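Local coordinates for RabGAP/TBC protein (Chlamydomonas reinhardtii, PDB 4P17), which is of unknown function but, as a flagellar TBC-domain protein of the RabGAP family, probably stimulates GTP hydrolysis by Rab GTPases, at residues Arg213-Phe223 with Met276-Leu286; Trp232-Leu241 with Leu261-Leu269. All coordinates share one frame; numbering follows the deposited sequence.

Contact 1 (Arg213-Phe223 with Met276-Leu286)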
loop_
_atom_site.group_PDB
_atom_site.type_symbol
_atom_site.label_atom_id
_atom_site.label_comp_id
_atom_site.label_asym_id
_atom_site.label_seq_id
_atom_site.Cartn_x
_atom_site.Cartn_y
_atom_site.Cartn_z
ATOM N N ARG A 213 27.602 3.157 0.770
ATOM C CA ARG A 213 28.120 1.983 0.075
ATOM C C ARG A 213 27.199 1.579 -1.049
ATOM O O ARG A 213 27.637 1.148 -2.112
ATOM C CB ARG A 213 28.273 0.810 1.007
ATOM C CG ARG A 213 29.437 0.907 1.936
ATOM C CD ARG A 213 29.391 -0.290 2.897
ATOM N NE ARG A 213 29.974 -1.499 2.313
ATOM C CZ ARG A 213 29.684 -2.746 2.690
ATOM N NH1 ARG A 213 28.783 -2.966 3.640
ATOM N NH2 ARG A 213 30.286 -3.783 2.100
ATOM N N LEU A 214 25.904 1.699 -0.804
ATOM C CA LEU A 214 24.952 1.321 -1.810
ATOM C C LEU A 214 24.992 2.314 -2.976
ATOM O O LEU A 214 24.905 1.918 -4.133
ATOM C CB LEU A 214 23.548 1.223 -1.195
ATOM C CG LEU A 214 22.541 0.477 -2.060
ATOM C CD1 LEU A 214 22.961 -0.957 -2.373
ATOM C CD2 LEU A 214 21.158 0.474 -1.425
ATOM N N GLN A 215 25.185 3.597 -2.693
ATOM C CA GLN A 215 25.172 4.590 -3.780
ATOM C C GLN A 215 26.360 4.385 -4.727
ATOM O O GLN A 215 26.216 4.417 -5.949
ATOM C CB GLN A 215 25.170 6.013 -3.217
ATOM C CG GLN A 215 24.746 7.074 -4.229
ATOM C CD GLN A 215 23.281 6.997 -4.667
ATOM O OE1 GLN A 215 22.812 5.970 -5.154
ATOM N NE2 GLN A 215 22.561 8.125 -4.542
ATOM N N GLN A 216 27.528 4.144 -4.148
ATOM C CA GLN A 216 28.734 3.864 -4.920
ATOM C C GLN A 216 28.508 2.649 -5.813
ATOM O O GLN A 216 28.918 2.600 -6.977
ATOM C CB GLN A 216 29.917 3.615 -3.982
ATOM N N HIS A 217 27.822 1.683 -5.235
ATOM C CA HIS A 217 27.536 0.428 -5.876
ATOM C C HIS A 217 26.530 0.635 -6.997
ATOM O O HIS A 217 26.717 0.128 -8.089
ATOM C CB HIS A 217 27.029 -0.578 -4.853
ATOM C CG HIS A 217 26.725 -1.918 -5.444
ATOM N ND1 HIS A 217 27.669 -2.659 -6.122
ATOM C CD2 HIS A 217 25.575 -2.634 -5.482
ATOM C CE1 HIS A 217 27.109 -3.778 -6.558
ATOM N NE2 HIS A 217 25.840 -3.785 -6.188
ATOM N N PHE A 218 25.472 1.406 -6.757
ATOM C CA PHE A 218 24.532 1.668 -7.827
ATOM C C PHE A 218 25.181 2.440 -8.964
ATOM O O PHE A 218 24.877 2.195 -10.134
ATOM C CB PHE A 218 23.312 2.449 -7.324
ATOM C CG PHE A 218 22.333 1.627 -6.539
ATOM C CD1 PHE A 218 22.470 0.243 -6.419
ATOM C CD2 PHE A 218 21.257 2.255 -5.906
ATOM C CE1 PHE A 218 21.549 -0.508 -5.698
ATOM C CE2 PHE A 218 20.326 1.517 -5.176
ATOM C CZ PHE A 218 20.472 0.136 -5.065
ATOM N N GLN A 219 26.040 3.406 -8.638
ATOM C CA GLN A 219 26.792 4.112 -9.681
ATOM C C GLN A 219 27.685 3.177 -10.491
ATOM O O GLN A 219 27.668 3.217 -11.723
ATOM C CB GLN A 219 27.666 5.201 -9.075
ATOM N N ALA A 220 28.478 2.360 -9.805
ATOM C CA ALA A 220 29.381 1.437 -10.496
ATOM C C ALA A 220 28.662 0.504 -11.469
ATOM O O ALA A 220 29.229 0.158 -12.530
ATOM C CB ALA A 220 30.160 0.617 -9.492
ATOM N N ILE A 221 27.449 0.049 -11.122
ATOM C CA ILE A 221 26.762 -0.918 -11.995
ATOM C C ILE A 221 25.709 -0.225 -12.855
ATOM O O ILE A 221 25.027 -0.874 -13.639
ATOM C CB ILE A 221 26.112 -2.089 -11.207
ATOM C CG1 ILE A 221 24.927 -1.612 -10.356
ATOM C CG2 ILE A 221 27.177 -2.808 -10.341
ATOM C CD1 ILE A 221 24.178 -2.741 -9.668
ATOM N N ASP A 222 25.626 1.092 -12.720
ATOM C CA ASP A 222 24.687 1.919 -13.473
ATOM C C ASP A 222 23.250 1.506 -13.162
ATOM O O ASP A 222 22.421 1.442 -14.060
ATOM C CB ASP A 222 24.938 1.829 -14.990
ATOM C CG ASP A 222 26.278 2.428 -15.412
ATOM O OD1 ASP A 222 26.781 3.341 -14.719
ATOM O OD2 ASP A 222 26.821 1.989 -16.452
ATOM N N PHE A 223 22.970 1.218 -11.891
ATOM C CA PHE A 223 21.617 0.835 -11.492
ATOM C C PHE A 223 20.797 2.071 -11.194
ATOM O O PHE A 223 21.209 2.916 -10.413
ATOM C CB PHE A 223 21.625 -0.089 -10.285
ATOM C CG PHE A 223 20.246 -0.474 -9.845
ATOM C CD1 PHE A 223 19.504 -1.378 -10.569
ATOM C CD2 PHE A 223 19.683 0.101 -8.734
ATOM C CE1 PHE A 223 18.225 -1.708 -10.171
ATOM C CE2 PHE A 223 18.426 -0.231 -8.340
ATOM C CZ PHE A 223 17.695 -1.127 -9.066
ATOM N N MET A 276 22.513 -6.617 -1.787
ATOM C CA MET A 276 22.692 -5.901 -3.039
ATOM C C MET A 276 24.169 -5.636 -3.361
ATOM O O MET A 276 24.552 -5.613 -4.531
ATOM C CB MET A 276 21.925 -4.568 -3.009
ATOM C CG MET A 276 20.474 -4.710 -3.427
ATOM S SD MET A 276 19.534 -3.173 -3.290
ATOM C CE MET A 276 19.512 -2.993 -1.527
ATOM N N LEU A 277 24.994 -5.451 -2.342
ATOM C CA LEU A 277 26.367 -5.003 -2.596
ATOM C C LEU A 277 27.181 -6.102 -3.263
ATOM O O LEU A 277 28.203 -5.820 -3.894
ATOM C CB LEU A 277 27.061 -4.570 -1.312
ATOM C CG LEU A 277 26.616 -3.231 -0.718
ATOM C CD1 LEU A 277 27.250 -3.065 0.642
ATOM C CD2 LEU A 277 26.975 -2.067 -1.639
ATOM N N ARG A 278 26.732 -7.347 -3.128
ATOM C CA ARG A 278 27.445 -8.472 -3.737
ATOM C C ARG A 278 27.016 -8.744 -5.175
ATOM O O ARG A 278 27.555 -9.626 -5.806
ATOM C CB ARG A 278 27.240 -9.728 -2.901
ATOM C CG ARG A 278 27.789 -9.645 -1.483
ATOM C CD ARG A 278 27.429 -10.881 -0.673
ATOM N NE ARG A 278 25.982 -11.100 -0.649
ATOM C CZ ARG A 278 25.311 -11.830 -1.536
ATOM N NH1 ARG A 278 25.945 -12.434 -2.533
ATOM N NH2 ARG A 278 23.998 -11.958 -1.425
ATOM N N VAL A 279 26.078 -7.963 -5.714
ATOM C CA VAL A 279 25.571 -8.209 -7.057
ATOM C C VAL A 279 26.165 -7.192 -8.011
ATOM O O VAL A 279 25.970 -6.013 -7.840
ATOM C CB VAL A 279 24.027 -8.141 -7.119
ATOM C CG1 VAL A 279 23.534 -8.343 -8.543
ATOM C CG2 VAL A 279 23.416 -9.188 -6.209
ATOM N N GLY A 280 26.853 -7.671 -9.040
ATOM C CA GLY A 280 27.639 -6.816 -9.892
ATOM C C GLY A 280 26.982 -6.433 -11.194
ATOM O O GLY A 280 27.640 -5.898 -12.081
ATOM N N ASP A 281 25.675 -6.678 -11.305
ATOM C CA ASP A 281 24.951 -6.438 -12.554
ATOM C C ASP A 281 23.609 -5.782 -12.255
ATOM O O ASP A 281 22.886 -6.246 -11.394
ATOM C CB ASP A 281 24.729 -7.748 -13.325
ATOM C CG ASP A 281 23.801 -7.584 -14.529
ATOM O OD1 ASP A 281 24.220 -6.962 -15.523
ATOM O OD2 ASP A 281 22.656 -8.102 -14.498
ATOM N N ALA A 282 23.300 -4.718 -12.989
ATOM C CA ALA A 282 22.053 -3.949 -12.761
ATOM C C ALA A 282 20.781 -4.785 -12.945
ATOM O O ALA A 282 19.877 -4.778 -12.092
ATOM C CB ALA A 282 22.014 -2.758 -13.687
ATOM N N GLY A 283 20.674 -5.488 -14.062
ATOM C CA GLY A 283 19.514 -6.348 -14.251
ATOM C C GLY A 283 19.409 -7.406 -13.161
ATOM O O GLY A 283 18.318 -7.647 -12.640
ATOM N N GLU A 284 20.536 -8.017 -12.784
ATOM C CA GLU A 284 20.510 -9.053 -11.766
ATOM C C GLU A 284 20.046 -8.511 -10.428
ATOM O O GLU A 284 19.320 -9.179 -9.679
ATOM C CB GLU A 284 21.893 -9.675 -11.615
ATOM C CG GLU A 284 22.014 -10.715 -10.514
ATOM C CD GLU A 284 21.358 -12.027 -10.855
ATOM O OE1 GLU A 284 20.626 -12.086 -11.871
ATOM O OE2 GLU A 284 21.590 -13.008 -10.109
ATOM N N LEU A 285 20.496 -7.302 -10.115
ATOM C CA LEU A 285 20.190 -6.704 -8.834
ATOM C C LEU A 285 18.703 -6.447 -8.740
ATOM O O LEU A 285 18.097 -6.680 -7.704
ATOM C CB LEU A 285 20.981 -5.412 -8.641
ATOM C CG LEU A 285 20.830 -4.756 -7.261
ATOM C CD1 LEU A 285 22.127 -4.061 -6.849
ATOM C CD2 LEU A 285 19.667 -3.765 -7.253
ATOM N N LEU A 286 18.131 -5.970 -9.832
ATOM C CA LEU A 286 16.685 -5.766 -9.917
ATOM C C LEU A 286 15.907 -7.043 -9.613
ATOM O O LEU A 286 15.045 -7.064 -8.714
ATOM C CB LEU A 286 16.335 -5.248 -11.298
ATOM C CG LEU A 286 14.875 -4.991 -11.614
ATOM C CD1 LEU A 286 14.385 -3.752 -10.824
ATOM C CD2 LEU A 286 14.723 -4.807 -13.104
HETATM O O HOH W 1 25.141 -3.451 -14.769
#
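A single water joins residues 213-223 to 276-286 where Ile-221 and Ala-282 meet: it donates to Ile-221 O (2.8 Å) and accepts from Ala-282 N. This junction sits where helix 212-221 closes in a Schellman motif, Asp-222 taking the positive phi, and where Asp-281, at the N-cap, accepts from Glu-284 N through OD2 (2.7 Å). Much of the remaining contact is apolar. Leu-285, CG anti to the backbone N (chi1 -175°), joins three side chains: CD2 stands over the centre of the Phe-223 ring in a CH-pi contact, 3.8 Å from the ring centroid, whereas CD1 meets Ile-221 CD1 (3.7 Å) and the edge of the Phe-218 ring. The opposite faces of that ring are taken by Phe-223 CD2 and Leu-214 CG, and Met-276 SD comes to its edge, 5.1 Å from the centroid, a Met-aromatic contact. Nearer the start of the helix, Leu-214 CD1 rests on Met-276 CB (3.8 Å) and Leu-277 CD2 packs on His-217 CB (3.5 Å). The chemistry implies a seam of methyl, sulfur and ring surfaces, with one water satisfying Ile-221 O and Ala-282 N and the Schellman bonds and Asp-281 cap serving neighbouring helix ends.

Contact 2 (Trp232-Leu241 with Leu261-Leu269); sequences WYLCLFSVSL and LFRVALAML
Helix 226-234 ends in a Schellman motif, with Leu-236 at positive phi and Phe-237 N bonded back to Trp-232 O, and a type I' turn from Cys-235 to Ser-238 follows, its central residues Leu-236 and Phe-237 reaching helix 259-271. Three aromatic side chains meet one flank of that helix. Trp-232 brings the six-membered part of its indole: CE3 touches Ala-265 CB (3.8 Å), while CH2 meets Met-268 CB and, at the ring edge, Leu-269 CD2. An alanine in place of Trp-232 would probably open a gap beside Ala-265 and Met-268 and leave Leu-269 CD2 without its aromatic neighbour. Tyr-233 CD1 packs on Leu-261 CB (3.8 Å), and its buried OH, for which the model offers no polar partner, ends against Phe-262 CB. This is core packing of the all-helical TBC fold, with helix 243-256 covering Leu-236, Phe-237 and Val-264. The Phe-237 ring carries Trp-232 O over the centre of one face and turns an edge to Leu-261 O; its CZ reaches Val-264 CG1 (3.6 Å). Leu-236 CD2 presses on Leu-261 CD2. Met-268, folded back at chi2 (-73°) and chi3 (-57°), slides past Leu-241 in the opposite direction, bringing CE to 3.9 Å from Leu-241 CD2.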
loop_
_atom_site.group_PDB
_atom_site.type_symbol
_atom_site.label_atom_id
_atom_site.label_comp_id
_atom_site.label_asym_id
_atom_site.label_seq_id
_atom_site.Cartn_x
_atom_site.Cartn_y
_atom_site.Cartn_z
ATOM N N TRP A 232 7.107 0.503 -6.714
ATOM C CA TRP A 232 6.872 0.554 -5.287
ATOM C C TRP A 232 5.938 1.709 -5.013
ATOM O O TRP A 232 4.976 1.606 -4.241
ATOM C CB TRP A 232 8.149 0.743 -4.492
ATOM C CG TRP A 232 9.000 -0.466 -4.394
ATOM C CD1 TRP A 232 8.706 -1.742 -4.813
ATOM C CD2 TRP A 232 10.303 -0.525 -3.821
ATOM N NE1 TRP A 232 9.746 -2.585 -4.522
ATOM C CE2 TRP A 232 10.739 -1.864 -3.911
ATOM C CE3 TRP A 232 11.145 0.425 -3.231
ATOM C CZ2 TRP A 232 11.987 -2.274 -3.455
ATOM C CZ3 TRP A 232 12.392 0.011 -2.775
ATOM C CH2 TRP A 232 12.798 -1.327 -2.902
ATOM N N TYR A 233 6.252 2.826 -5.643
ATOM C CA TYR A 233 5.564 4.051 -5.372
ATOM C C TYR A 233 4.186 4.084 -6.012
ATOM O O TYR A 233 3.171 4.357 -5.340
ATOM C CB TYR A 233 6.380 5.183 -5.900
ATOM C CG TYR A 233 7.590 5.543 -5.093
ATOM C CD1 TYR A 233 7.800 5.062 -3.819
ATOM C CD2 TYR A 233 8.513 6.425 -5.626
ATOM C CE1 TYR A 233 8.905 5.482 -3.087
ATOM C CE2 TYR A 233 9.592 6.827 -4.927
ATOM C CZ TYR A 233 9.804 6.366 -3.673
ATOM O OH TYR A 233 10.919 6.853 -3.004
ATOM N N LEU A 234 4.137 3.811 -7.308
ATOM C CA LEU A 234 2.854 3.916 -8.017
ATOM C C LEU A 234 1.824 2.920 -7.473
ATOM O O LEU A 234 0.632 3.216 -7.390
ATOM C CB LEU A 234 3.025 3.687 -9.521
ATOM C CG LEU A 234 3.813 4.721 -10.320
ATOM C CD1 LEU A 234 3.967 4.258 -11.760
ATOM C CD2 LEU A 234 3.133 6.089 -10.238
ATOM N N CYS A 235 2.281 1.722 -7.146
ATOM C CA CYS A 235 1.364 0.673 -6.686
ATOM C C CYS A 235 1.287 0.601 -5.185
ATOM O O CYS A 235 0.658 -0.277 -4.645
ATOM C CB CYS A 235 1.789 -0.682 -7.237
ATOM S SG CYS A 235 1.796 -0.687 -9.046
ATOM N N LEU A 236 1.926 1.543 -4.506
ATOM C CA LEU A 236 1.963 1.582 -3.058
ATOM C C LEU A 236 2.351 0.243 -2.464
ATOM O O LEU A 236 1.692 -0.238 -1.549
ATOM C CB LEU A 236 0.608 1.993 -2.482
ATOM C CG LEU A 236 0.012 3.216 -3.126
ATOM C CD1 LEU A 236 -1.414 3.379 -2.602
ATOM C CD2 LEU A 236 0.897 4.404 -2.803
ATOM N N PHE A 237 3.417 -0.332 -3.021
ATOM C CA PHE A 237 3.979 -1.646 -2.658
ATOM C C PHE A 237 3.093 -2.851 -2.927
ATOM O O PHE A 237 3.490 -3.967 -2.609
ATOM C CB PHE A 237 4.413 -1.651 -1.171
ATOM C CG PHE A 237 5.458 -0.604 -0.842
ATOM C CD1 PHE A 237 6.759 -0.731 -1.315
ATOM C CD2 PHE A 237 5.123 0.521 -0.103
ATOM C CE1 PHE A 237 7.702 0.244 -1.037
ATOM C CE2 PHE A 237 6.052 1.502 0.160
ATOM C CZ PHE A 237 7.348 1.363 -0.297
ATOM N N SER A 238 1.921 -2.671 -3.553
ATOM C CA SER A 238 0.950 -3.727 -3.570
ATOM C C SER A 238 1.371 -4.890 -4.479
ATOM O O SER A 238 0.903 -6.011 -4.266
ATOM C CB SER A 238 -0.449 -3.221 -3.990
ATOM O OG SER A 238 -0.475 -2.574 -5.263
ATOM N N VAL A 239 2.242 -4.641 -5.464
ATOM C CA VAL A 239 2.728 -5.708 -6.343
ATOM C C VAL A 239 4.148 -6.161 -5.970
ATOM O O VAL A 239 4.791 -6.858 -6.745
ATOM C CB VAL A 239 2.750 -5.295 -7.828
ATOM C CG1 VAL A 239 1.387 -4.684 -8.251
ATOM C CG2 VAL A 239 3.835 -4.304 -8.111
ATOM N N SER A 240 4.628 -5.757 -4.800
ATOM C CA SER A 240 6.022 -5.925 -4.447
ATOM C C SER A 240 6.231 -6.670 -3.149
ATOM O O SER A 240 7.168 -7.457 -3.039
ATOM C CB SER A 240 6.679 -4.556 -4.376
ATOM O OG SER A 240 6.774 -4.020 -5.680
ATOM N N LEU A 241 5.345 -6.436 -2.174
ATOM C CA LEU A 241 5.520 -6.976 -0.833
ATOM C C LEU A 241 4.383 -7.921 -0.458
ATOM O O LEU A 241 3.306 -7.849 -1.058
ATOM C CB LEU A 241 5.608 -5.857 0.206
ATOM C CG LEU A 241 6.532 -4.658 -0.001
ATOM C CD1 LEU A 241 6.447 -3.720 1.203
ATOM C CD2 LEU A 241 7.998 -5.067 -0.265
ATOM N N LEU A 261 6.160 6.692 1.700
ATOM C CA LEU A 261 6.607 5.903 0.559
ATOM C C LEU A 261 8.132 5.878 0.507
ATOM O O LEU A 261 8.716 4.800 0.429
ATOM C CB LEU A 261 6.015 6.448 -0.719
ATOM C CG LEU A 261 4.482 6.343 -0.764
ATOM C CD1 LEU A 261 4.012 6.922 -2.078
ATOM C CD2 LEU A 261 3.979 4.884 -0.551
ATOM N N PHE A 262 8.793 7.030 0.618
ATOM C CA PHE A 262 10.241 6.977 0.485
ATOM C C PHE A 262 10.855 6.466 1.797
ATOM O O PHE A 262 11.929 5.876 1.766
ATOM C CB PHE A 262 10.851 8.325 0.035
ATOM C CG PHE A 262 10.675 9.495 0.998
ATOM C CD1 PHE A 262 11.390 9.559 2.186
ATOM C CD2 PHE A 262 9.851 10.574 0.661
ATOM C CE1 PHE A 262 11.262 10.649 3.035
ATOM C CE2 PHE A 262 9.720 11.665 1.504
ATOM C CZ PHE A 262 10.430 11.720 2.677
ATOM N N ARG A 263 10.179 6.626 2.932
ATOM C CA ARG A 263 10.780 6.129 4.176
ATOM C C ARG A 263 10.799 4.616 4.168
ATOM O O ARG A 263 11.766 3.985 4.627
ATOM C CB ARG A 263 10.056 6.675 5.399
ATOM C CG ARG A 263 10.404 8.131 5.577
ATOM C CD ARG A 263 9.597 8.943 6.574
ATOM N NE ARG A 263 10.194 10.284 6.648
ATOM C CZ ARG A 263 9.632 11.364 7.191
ATOM N NH1 ARG A 263 8.425 11.324 7.723
ATOM N NH2 ARG A 263 10.289 12.505 7.187
ATOM N N VAL A 264 9.742 4.013 3.641
ATOM C CA VAL A 264 9.692 2.555 3.594
ATOM C C VAL A 264 10.648 2.045 2.475
ATOM O O VAL A 264 11.309 1.025 2.603
ATOM C CB VAL A 264 8.253 2.062 3.385
ATOM C CG1 VAL A 264 8.212 0.553 3.131
ATOM C CG2 VAL A 264 7.448 2.379 4.614
ATOM N N ALA A 265 10.690 2.754 1.369
ATOM C CA ALA A 265 11.586 2.387 0.285
ATOM C C ALA A 265 13.041 2.375 0.766
ATOM O O ALA A 265 13.792 1.424 0.484
ATOM C CB ALA A 265 11.391 3.338 -0.849
ATOM N N LEU A 266 13.437 3.408 1.506
ATOM C CA LEU A 266 14.808 3.475 2.025
ATOM C C LEU A 266 15.041 2.309 2.979
ATOM O O LEU A 266 16.107 1.685 2.950
ATOM C CB LEU A 266 15.085 4.796 2.763
ATOM C CG LEU A 266 16.529 4.823 3.274
ATOM C CD1 LEU A 266 17.489 4.992 2.085
ATOM C CD2 LEU A 266 16.723 5.874 4.294
ATOM N N ALA A 267 14.042 2.016 3.818
ATOM C CA ALA A 267 14.180 0.929 4.787
ATOM C C ALA A 267 14.413 -0.397 4.064
ATOM O O ALA A 267 15.214 -1.207 4.501
ATOM C CB ALA A 267 12.952 0.847 5.691
ATOM N N MET A 268 13.714 -0.625 2.962
ATOM C CA MET A 268 13.946 -1.830 2.169
ATOM C C MET A 268 15.367 -1.924 1.678
ATOM O O MET A 268 15.952 -3.001 1.677
ATOM C CB MET A 268 13.013 -1.864 0.971
ATOM C CG MET A 268 11.603 -2.088 1.326
ATOM S SD MET A 268 11.259 -3.762 1.848
ATOM C CE MET A 268 11.807 -4.744 0.451
ATOM N N LEU A 269 15.914 -0.799 1.233
ATOM C CA LEU A 269 17.275 -0.786 0.734
ATOM C C LEU A 269 18.280 -0.978 1.867
ATOM O O LEU A 269 19.318 -1.609 1.666
ATOM C CB LEU A 269 17.541 0.503 -0.019
ATOM C CG LEU A 269 16.638 0.720 -1.244
ATOM C CD1 LEU A 269 16.909 2.039 -1.969
ATOM C CD2 LEU A 269 16.754 -0.444 -2.222
#

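Contacts 1 and 2 illustrate how consecutive helices of an all-helical fold are joined by contacts at different depths. Along the chain the order is 213-223, 232-241, 261-269 and 276-286, so contact 1 brackets contact 2. Their centres are about 18 Å apart; contact 2 lies deep, about 8 Å from the centre of the chain, and contact 1 about 26 Å from it. Helices 212-221 and 226-234 are consecutive, as are 259-271 and 273-277. Leu-269 bridges the two sites: its backbone O is 3.5 Å from Met-276 CE, and its CB is 3.9 Å from Leu-214 CD2. Through Leu-269 the packing of the buried contact 2 passes on to the partly buried contact 1, farther from the centre of the chain.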